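Local coordinates for phosphatidylglycerophosphatase and protein-tyrosine phosphatase 1 (Mus musculus, PDB 3RGO) that acts as a mitochondrial lipid phosphatase, dephosphorylating phosphatidylglycerophosphate to phosphatidylglycerol, a step in the biosynthesis of cardiolipin, at residues 9-14 with 128-133; 13-18 with 91-96; 30-35 with 54-59. All blocks are in the same frame, centred on the assembly; numbering follows the deposited sequence.

Contact 1 (9-14 with 128-133); sequences VLLGAL and KIRSHI
Arg-130 and Leu-11 contribute most of the 162 Å² buried here, their side chains crossing at about a right angle. Leu-11 CD2 comes to 3.9 Å from Arg-130 CD, so the leucine packs on the aliphatic part of the arginine. The same CD carbon lies 3.8 Å from Leu-11 O, a van der Waals approach. In Arg-130, chi1 of -177° sets CG anti to the backbone N, and the chain, extended from CG to NE, carries the guanidinium to the backbone of Leu-11 to Ala-13. This group lays one face on Gly-12, whose CA stands 3.9 Å above the plane, over the centre. Arg-130 NH2 is 3.7 Å from Ala-13 N, approached obliquely. The polar bonds of the group go elsewhere: NE and NH2 to the carbonyl oxygens of Gly-99 and Ala-98, NH1 to His-3 ND1. Gly-99 and Ala-98 belong to the CX5R phosphate-binding loop of the protein-tyrosine phosphatase fold, which starts at Cys-96; Arg-130 thus probably helps to hold that loop beside strands 9-12 and 2-4. Beyond the arginine, Leu-11 CD2 also meets Ile-133 CD1 at 4.2 Å. Other side-chain contacts of Leu-11 are with Ser-103 and Val-107 of helix 102-115.

Contact 2 (13-18 with 91-96); sequences ALPLKN and CVYVHC
The Tyr-93 hydroxyl donates a hydrogen bond to the carbonyl of Ala-13, with Tyr-93 OH and Ala-13 O 2.7 Å apart. The donor lies in the carbonyl plane, and the acceptor sits at the edge of the phenol, in the plane of the ring. A second hydrogen bond, inside 91-96, fixes the imidazole: His-95 ND1 gives its N-H to Cys-96 O at 2.9 Å, almost straight at 175°. Since the other ring nitrogen, NE2, is hydrogen-bonded to Thr-34 OG1, the ring is gripped through both nitrogens and its rotation is set. His-95 opens the active-site signature HCX5R, in which Cys-96, the predicted phosphocysteine nucleophile, is the first residue of the phosphate-binding loop and Arg-102 the last. A sulfate ion bound beside the side chain of Cys-96 is consistent with a phosphate pocket. The fixed imidazole offers one face to a CH-pi contact: Pro-15 CD stands 3.3 Å from the centroid of the His-95 ring, 3° off its normal. CG of His-95 lies between the backbone N and the carbonyl carbon (chi1 75°), and the ring beyond it meets the proline. Apolar packing adds Pro-15 CG on Tyr-93 CE1 at 3.6 Å, bridging the two rings. Separately, Leu-14 CB makes a van der Waals approach to a carbonyl oxygen, Cys-96 O, at 3.5 Å. Pro-15 also touches Trp-51 of helix 48-53.

Contact 3 (30-35 with 54-59); sequences RGVITM and AGVEQL
Arg-30 O accepts the amide of Glu-57 at 2.9 Å from its N, the first of four backbone bonds that pair these strands in parallel. Glu-57 O receives Val-32 N at 2.8 Å; Val-32 O receives Leu-59 N at 2.7 Å; Leu-59 O receives Thr-34 N, also at 2.7 Å. The alternation from chain to chain gives the register Gly-31 with Glu-57, Val-32 with Gln-58 and Ile-33 with Leu-59, the short axes diverging by 21°. Just before strand 57-61, a water bridges two carbonyls, donating to Arg-30 O at 3.0 Å and to Gly-55 O at 3.1 Å. Gly-55 closes helix 48-53 in a Schellman motif, its positive phi favouring glycine.

Among side chains, Gln-58 NE2 donates to Thr-34 OG1 at 2.9 Å, bent to 139° and with the hydroxyl 27° out of the amide plane, an oxygen that also meets His-95. Gln-58 OE1 has a weak bond to Arg-60. An alanine in place of Gln-58 would probably deprive Thr-34 OG1 of its amide donor while leaving the CB contact with Val-32 CG1. Glu-57 turns to Lys-84 for a salt bridge and to Tyr-85 for a hydrogen bond. Val-32 CG1 also meets Val-56 CG2 at 3.6 Å.

The two strands and helix 48-53 form a beta-alpha-beta unit. Val-32, Val-56 and Gln-58 face Trp-51 of that helix, whereas Ile-33 and Leu-59 pack on Phe-81 of helix 72-88. Strand 57-61 lies at the edge of the sheet, and 29-35 is flanked on its other side by 91-95.

How the contacts relate
From the N terminus, strand 9-12 and the loop after it begin both longer closures. Contact 1 joins them to 128-133, the end of helix 119-129 and the loop that follows, spanning 113 residues and most of the catalytic domain; contact 2 starts from the same stretch, sharing Ala-13 and Leu-14, and closes 72 residues at strand 91-95. Contact 3 closes 18 residues between strands 29-35 and 57-61 and lies wholly within both spans, so these closures nest and do not cross. Strand 91-95 sits between 9-12 and 29-35, which places contact 2 between the others: its centre is about 8 Å from that of contact 3 and about 11 Å from that of contact 1.

Contact 1 (9-14 with 128-133)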
loop_
_atom_site.group_PDB
_atom_site.type_symbol
_atom_site.label_atom_id
_atom_site.label_comp_id
_atom_site.label_asym_id
_atom_site.label_seq_id
_atom_site.Cartn_x
_atom_site.Cartn_y
_atom_site.Cartn_z
ATOM N N VAL A 9 -0.502 8.427 -1.959
ATOM C CA VAL A 9 0.104 7.274 -1.303
ATOM C C VAL A 9 1.465 7.545 -0.674
ATOM O O VAL A 9 2.316 8.210 -1.259
ATOM C CB VAL A 9 0.215 6.088 -2.275
ATOM C CG1 VAL A 9 1.087 4.977 -1.683
ATOM C CG2 VAL A 9 -1.172 5.579 -2.626
ATOM N N LEU A 10 1.651 7.027 0.536
ATOM C CA LEU A 10 2.971 6.943 1.140
ATOM C C LEU A 10 3.298 5.479 1.419
ATOM O O LEU A 10 2.411 4.679 1.721
ATOM C CB LEU A 10 3.040 7.759 2.433
ATOM C CG LEU A 10 2.639 9.232 2.298
ATOM C CD1 LEU A 10 1.180 9.426 2.696
ATOM C CD2 LEU A 10 3.549 10.110 3.141
ATOM N N LEU A 11 4.577 5.144 1.298
ATOM C CA LEU A 11 5.069 3.792 1.533
ATOM C C LEU A 11 6.173 3.853 2.586
ATOM O O LEU A 11 7.135 4.606 2.435
ATOM C CB LEU A 11 5.618 3.199 0.235
ATOM C CG LEU A 11 6.426 1.903 0.345
ATOM C CD1 LEU A 11 5.554 0.738 0.798
ATOM C CD2 LEU A 11 7.117 1.579 -0.971
ATOM N N GLY A 12 6.034 3.073 3.655
ATOM C CA GLY A 12 7.025 3.087 4.722
ATOM C C GLY A 12 7.005 1.884 5.646
ATOM O O GLY A 12 6.181 0.981 5.501
ATOM N N ALA A 13 7.924 1.874 6.609
ATOM C CA ALA A 13 7.954 0.826 7.619
ATOM C C ALA A 13 6.732 0.952 8.525
ATOM O O ALA A 13 6.024 1.967 8.491
ATOM C CB ALA A 13 9.243 0.907 8.433
ATOM N N LEU A 14 6.472 -0.081 9.323
ATOM C CA LEU A 14 5.329 -0.059 10.236
ATOM C C LEU A 14 5.300 1.249 11.024
ATOM O O LEU A 14 6.331 1.707 11.513
ATOM C CB LEU A 14 5.359 -1.257 11.193
ATOM C CG LEU A 14 6.441 -1.261 12.272
ATOM C CD1 LEU A 14 6.155 -2.326 13.327
ATOM C CD2 LEU A 14 7.819 -1.459 11.660
ATOM N N LYS A 128 12.997 4.358 -7.467
ATOM C CA LYS A 128 13.669 5.631 -7.705
ATOM C C LYS A 128 13.511 6.542 -6.490
ATOM O O LYS A 128 14.315 7.451 -6.268
ATOM C CB LYS A 128 13.108 6.307 -8.958
ATOM C CG LYS A 128 13.983 7.414 -9.522
ATOM C CD LYS A 128 13.407 7.964 -10.819
ATOM C CE LYS A 128 13.266 6.878 -11.878
ATOM N NZ LYS A 128 14.585 6.375 -12.360
ATOM N N ILE A 129 12.475 6.281 -5.698
ATOM C CA ILE A 129 12.172 7.093 -4.526
ATOM C C ILE A 129 12.650 6.446 -3.229
ATOM O O ILE A 129 13.241 7.109 -2.376
ATOM C CB ILE A 129 10.661 7.359 -4.404
ATOM C CG1 ILE A 129 10.170 8.171 -5.602
ATOM C CG2 ILE A 129 10.347 8.073 -3.081
ATOM C CD1 ILE A 129 8.661 8.223 -5.725
ATOM N N ARG A 130 12.389 5.150 -3.086
ATOM C CA ARG A 130 12.695 4.438 -1.849
ATOM C C ARG A 130 13.681 3.294 -2.086
ATOM O O ARG A 130 13.521 2.507 -3.015
ATOM C CB ARG A 130 11.405 3.922 -1.209
ATOM C CG ARG A 130 11.593 3.217 0.125
ATOM C CD ARG A 130 10.263 3.078 0.852
ATOM N NE ARG A 130 10.387 2.309 2.088
ATOM C CZ ARG A 130 10.752 2.822 3.261
ATOM N NH1 ARG A 130 11.034 4.113 3.365
ATOM N NH2 ARG A 130 10.835 2.043 4.332
ATOM N N SER A 131 14.694 3.206 -1.229
ATOM C CA SER A 131 15.778 2.249 -1.411
ATOM C C SER A 131 15.406 0.835 -0.967
ATOM O O SER A 131 14.467 0.634 -0.192
ATOM C CB SER A 131 17.018 2.711 -0.643
ATOM O OG SER A 131 16.848 2.506 0.751
ATOM N N HIS A 132 16.160 -0.139 -1.467
ATOM C CA HIS A 132 16.003 -1.538 -1.072
ATOM C C HIS A 132 14.617 -2.118 -1.362
ATOM O O HIS A 132 14.156 -3.033 -0.674
ATOM C CB HIS A 132 16.381 -1.726 0.399
ATOM C CG HIS A 132 17.773 -1.279 0.720
ATOM N ND1 HIS A 132 18.884 -2.040 0.434
ATOM C CD2 HIS A 132 18.233 -0.142 1.297
ATOM C CE1 HIS A 132 19.971 -1.394 0.822
ATOM N NE2 HIS A 132 19.603 -0.240 1.349
ATOM N N ILE A 133 13.954 -1.591 -2.384
ATOM C CA ILE A 133 12.729 -2.210 -2.857
ATOM C C ILE A 133 13.104 -3.582 -3.393
ATOM O O ILE A 133 14.017 -3.710 -4.208
ATOM C CB ILE A 133 12.059 -1.388 -3.969
ATOM C CG1 ILE A 133 11.700 0.005 -3.452
ATOM C CG2 ILE A 133 10.811 -2.102 -4.491
ATOM C CD1 ILE A 133 10.815 -0.007 -2.219
#

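Contact 2 (13-18 with 91-96)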
loop_
_atom_site.group_PDB
_atom_site.type_symbol
_atom_site.label_atom_id
_atom_site.label_comp_id
_atom_site.label_asym_id
_atom_site.label_seq_id
_atom_site.Cartn_x
_atom_site.Cartn_y
_atom_site.Cartn_z
ATOM N N ALA A 13 7.924 1.874 6.609
ATOM C CA ALA A 13 7.954 0.826 7.619
ATOM C C ALA A 13 6.732 0.952 8.525
ATOM O O ALA A 13 6.024 1.967 8.491
ATOM C CB ALA A 13 9.243 0.907 8.433
ATOM N N LEU A 14 6.472 -0.081 9.323
ATOM C CA LEU A 14 5.329 -0.059 10.236
ATOM C C LEU A 14 5.300 1.249 11.024
ATOM O O LEU A 14 6.331 1.707 11.513
ATOM C CB LEU A 14 5.359 -1.257 11.193
ATOM C CG LEU A 14 6.441 -1.261 12.272
ATOM C CD1 LEU A 14 6.155 -2.326 13.327
ATOM C CD2 LEU A 14 7.819 -1.459 11.660
ATOM N N PRO A 15 4.113 1.855 11.132
ATOM C CA PRO A 15 3.934 3.151 11.788
ATOM C C PRO A 15 3.915 2.987 13.297
ATOM O O PRO A 15 3.102 2.221 13.820
ATOM C CB PRO A 15 2.543 3.596 11.317
ATOM C CG PRO A 15 2.102 2.582 10.298
ATOM C CD PRO A 15 2.845 1.335 10.601
ATOM N N LEU A 16 4.803 3.697 13.982
ATOM C CA LEU A 16 4.831 3.691 15.437
ATOM C C LEU A 16 3.688 4.526 15.996
ATOM O O LEU A 16 3.277 5.512 15.387
ATOM C CB LEU A 16 6.159 4.257 15.938
ATOM C CG LEU A 16 7.397 3.361 15.941
ATOM C CD1 LEU A 16 7.296 2.245 14.922
ATOM C CD2 LEU A 16 8.642 4.204 15.709
ATOM N N LYS A 17 3.180 4.131 17.159
ATOM C CA LYS A 17 2.165 4.911 17.858
ATOM C C LYS A 17 2.496 6.404 17.856
ATOM O O LYS A 17 1.630 7.247 17.606
ATOM C CB LYS A 17 2.042 4.434 19.304
ATOM C CG LYS A 17 1.652 2.980 19.461
ATOM C CD LYS A 17 0.160 2.832 19.674
ATOM C CE LYS A 17 -0.141 1.619 20.536
ATOM N NZ LYS A 17 0.577 1.702 21.833
ATOM N N ASN A 18 3.760 6.719 18.132
ATOM C CA ASN A 18 4.202 8.098 18.308
ATOM C C ASN A 18 4.190 8.931 17.029
ATOM O O ASN A 18 4.213 10.163 17.085
ATOM C CB ASN A 18 5.605 8.129 18.925
ATOM C CG ASN A 18 6.699 7.927 17.891
ATOM O OD1 ASN A 18 7.072 6.797 17.575
ATOM N ND2 ASN A 18 7.218 9.028 17.357
ATOM N N CYS A 91 -4.641 11.278 2.181
ATOM C CA CYS A 91 -3.525 10.379 1.936
ATOM C C CYS A 91 -3.687 9.034 2.625
ATOM O O CYS A 91 -4.441 8.898 3.591
ATOM C CB CYS A 91 -2.207 11.040 2.340
ATOM S SG CYS A 91 -1.885 12.624 1.521
ATOM N N VAL A 92 -2.983 8.037 2.099
ATOM C CA VAL A 92 -3.005 6.696 2.659
ATOM C C VAL A 92 -1.582 6.212 2.880
ATOM O O VAL A 92 -0.742 6.297 1.982
ATOM C CB VAL A 92 -3.741 5.704 1.730
ATOM C CG1 VAL A 92 -3.595 4.278 2.248
ATOM C CG2 VAL A 92 -5.209 6.087 1.606
ATOM N N TYR A 93 -1.320 5.716 4.085
ATOM C CA TYR A 93 -0.027 5.145 4.436
ATOM C C TYR A 93 -0.097 3.636 4.248
ATOM O O TYR A 93 -0.967 2.972 4.814
ATOM C CB TYR A 93 0.306 5.485 5.891
ATOM C CG TYR A 93 1.725 5.203 6.328
ATOM C CD1 TYR A 93 2.115 3.924 6.722
ATOM C CD2 TYR A 93 2.670 6.226 6.394
ATOM C CE1 TYR A 93 3.412 3.673 7.149
ATOM C CE2 TYR A 93 3.970 5.983 6.823
ATOM C CZ TYR A 93 4.334 4.705 7.196
ATOM O OH TYR A 93 5.624 4.463 7.622
ATOM N N VAL A 94 0.819 3.104 3.444
ATOM C CA VAL A 94 0.832 1.689 3.107
ATOM C C VAL A 94 2.057 1.039 3.725
ATOM O O VAL A 94 3.183 1.482 3.497
ATOM C CB VAL A 94 0.873 1.490 1.565
ATOM C CG1 VAL A 94 0.816 0.019 1.204
ATOM C CG2 VAL A 94 -0.271 2.239 0.905
ATOM N N HIS A 95 1.844 -0.011 4.512
ATOM C CA HIS A 95 2.963 -0.659 5.181
ATOM C C HIS A 95 2.772 -2.142 5.423
ATOM O O HIS A 95 1.659 -2.661 5.453
ATOM C CB HIS A 95 3.235 0.008 6.538
ATOM C CG HIS A 95 2.231 -0.351 7.591
ATOM N ND1 HIS A 95 2.397 -1.417 8.447
ATOM C CD2 HIS A 95 1.036 0.204 7.910
ATOM C CE1 HIS A 95 1.354 -1.500 9.255
ATOM N NE2 HIS A 95 0.515 -0.527 8.949
ATOM N N CYS A 96 3.898 -2.815 5.607
ATOM C CA CYS A 96 3.926 -4.111 6.244
ATOM C C CYS A 96 4.913 -3.951 7.395
ATOM O O CYS A 96 4.596 -3.312 8.404
ATOM C CB CYS A 96 4.363 -5.198 5.260
ATOM S SG CYS A 96 4.232 -6.873 5.923
#

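Contact 3 (30-35 with 54-59)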
loop_
_atom_site.group_PDB
_atom_site.type_symbol
_atom_site.label_atom_id
_atom_site.label_comp_id
_atom_site.label_asym_id
_atom_site.label_seq_id
_atom_site.Cartn_x
_atom_site.Cartn_y
_atom_site.Cartn_z
ATOM N N ARG A 30 -5.303 9.866 6.160
ATOM C CA ARG A 30 -6.623 9.562 6.702
ATOM C C ARG A 30 -6.968 8.094 6.509
ATOM O O ARG A 30 -8.026 7.631 6.928
ATOM C CB ARG A 30 -7.690 10.447 6.057
ATOM C CG ARG A 30 -7.532 11.915 6.395
ATOM C CD ARG A 30 -7.697 12.136 7.889
ATOM N NE ARG A 30 -6.935 13.290 8.352
ATOM C CZ ARG A 30 -7.351 14.548 8.249
ATOM N NH1 ARG A 30 -8.524 14.816 7.687
ATOM N NH2 ARG A 30 -6.594 15.539 8.701
ATOM N N GLY A 31 -6.069 7.362 5.862
ATOM C CA GLY A 31 -6.271 5.946 5.641
ATOM C C GLY A 31 -4.962 5.208 5.815
ATOM O O GLY A 31 -3.891 5.762 5.582
ATOM N N VAL A 32 -5.041 3.960 6.248
ATOM C CA VAL A 32 -3.839 3.155 6.393
ATOM C C VAL A 32 -4.128 1.747 5.901
ATOM O O VAL A 32 -5.164 1.160 6.224
ATOM C CB VAL A 32 -3.314 3.156 7.853
ATOM C CG1 VAL A 32 -4.401 2.709 8.815
ATOM C CG2 VAL A 32 -2.059 2.282 7.997
ATOM N N ILE A 33 -3.235 1.235 5.063
ATOM C CA ILE A 33 -3.325 -0.143 4.618
ATOM C C ILE A 33 -2.286 -0.932 5.384
ATOM O O ILE A 33 -1.090 -0.683 5.258
ATOM C CB ILE A 33 -3.089 -0.288 3.107
ATOM C CG1 ILE A 33 -4.169 0.477 2.337
ATOM C CG2 ILE A 33 -3.073 -1.768 2.718
ATOM C CD1 ILE A 33 -4.029 0.404 0.818
ATOM N N THR A 34 -2.754 -1.863 6.204
ATOM C CA THR A 34 -1.867 -2.660 7.041
ATOM C C THR A 34 -1.807 -4.086 6.533
ATOM O O THR A 34 -2.816 -4.781 6.472
ATOM C CB THR A 34 -2.325 -2.657 8.508
ATOM O OG1 THR A 34 -2.288 -1.314 9.012
ATOM C CG2 THR A 34 -1.421 -3.548 9.358
ATOM N N MET A 35 -0.611 -4.521 6.163
ATOM C CA MET A 35 -0.441 -5.859 5.629
ATOM C C MET A 35 0.235 -6.764 6.643
ATOM O O MET A 35 1.176 -6.357 7.323
ATOM C CB MET A 35 0.352 -5.813 4.322
ATOM C CG MET A 35 -0.415 -5.166 3.181
ATOM S SD MET A 35 0.644 -4.646 1.821
ATOM C CE MET A 35 1.075 -3.010 2.394
ATOM N N ALA A 54 -7.633 9.091 15.743
ATOM C CA ALA A 54 -6.879 10.084 14.986
ATOM C C ALA A 54 -7.559 10.407 13.663
ATOM O O ALA A 54 -7.046 11.191 12.867
ATOM C CB ALA A 54 -5.454 9.606 14.751
ATOM N N GLY A 55 -8.711 9.789 13.426
ATOM C CA GLY A 55 -9.486 10.060 12.230
ATOM C C GLY A 55 -8.995 9.337 10.986
ATOM O O GLY A 55 -9.284 9.758 9.867
ATOM N N VAL A 56 -8.249 8.255 11.167
ATOM C CA VAL A 56 -7.826 7.462 10.014
ATOM C C VAL A 56 -8.428 6.058 9.997
ATOM O O VAL A 56 -8.462 5.365 11.011
ATOM C CB VAL A 56 -6.282 7.421 9.845
ATOM C CG1 VAL A 56 -5.592 8.094 11.000
ATOM C CG2 VAL A 56 -5.784 5.986 9.631
ATOM N N GLU A 57 -8.919 5.665 8.827
ATOM C CA GLU A 57 -9.494 4.346 8.624
ATOM C C GLU A 57 -8.398 3.343 8.272
ATOM O O GLU A 57 -7.563 3.605 7.401
ATOM C CB GLU A 57 -10.526 4.399 7.497
ATOM C CG GLU A 57 -11.259 3.092 7.246
ATOM C CD GLU A 57 -12.190 3.176 6.047
ATOM O OE1 GLU A 57 -12.159 4.207 5.343
ATOM O OE2 GLU A 57 -12.948 2.209 5.807
ATOM N N GLN A 58 -8.408 2.197 8.945
ATOM C CA GLN A 58 -7.427 1.148 8.686
ATOM C C GLN A 58 -8.032 0.018 7.867
ATOM O O GLN A 58 -9.099 -0.500 8.198
ATOM C CB GLN A 58 -6.866 0.583 9.997
ATOM C CG GLN A 58 -5.818 -0.518 9.797
ATOM C CD GLN A 58 -5.308 -1.098 11.106
ATOM O OE1 GLN A 58 -6.090 -1.556 11.940
ATOM N NE2 GLN A 58 -3.992 -1.085 11.290
ATOM N N LEU A 59 -7.354 -0.345 6.785
ATOM C CA LEU A 59 -7.704 -1.535 6.022
ATOM C C LEU A 59 -6.626 -2.594 6.248
ATOM O O LEU A 59 -5.449 -2.359 5.979
ATOM C CB LEU A 59 -7.824 -1.208 4.532
ATOM C CG LEU A 59 -7.804 -2.404 3.569
ATOM C CD1 LEU A 59 -8.994 -3.323 3.811
ATOM C CD2 LEU A 59 -7.773 -1.924 2.122
HETATM O O HOH W 1 -10.759 8.675 7.399
#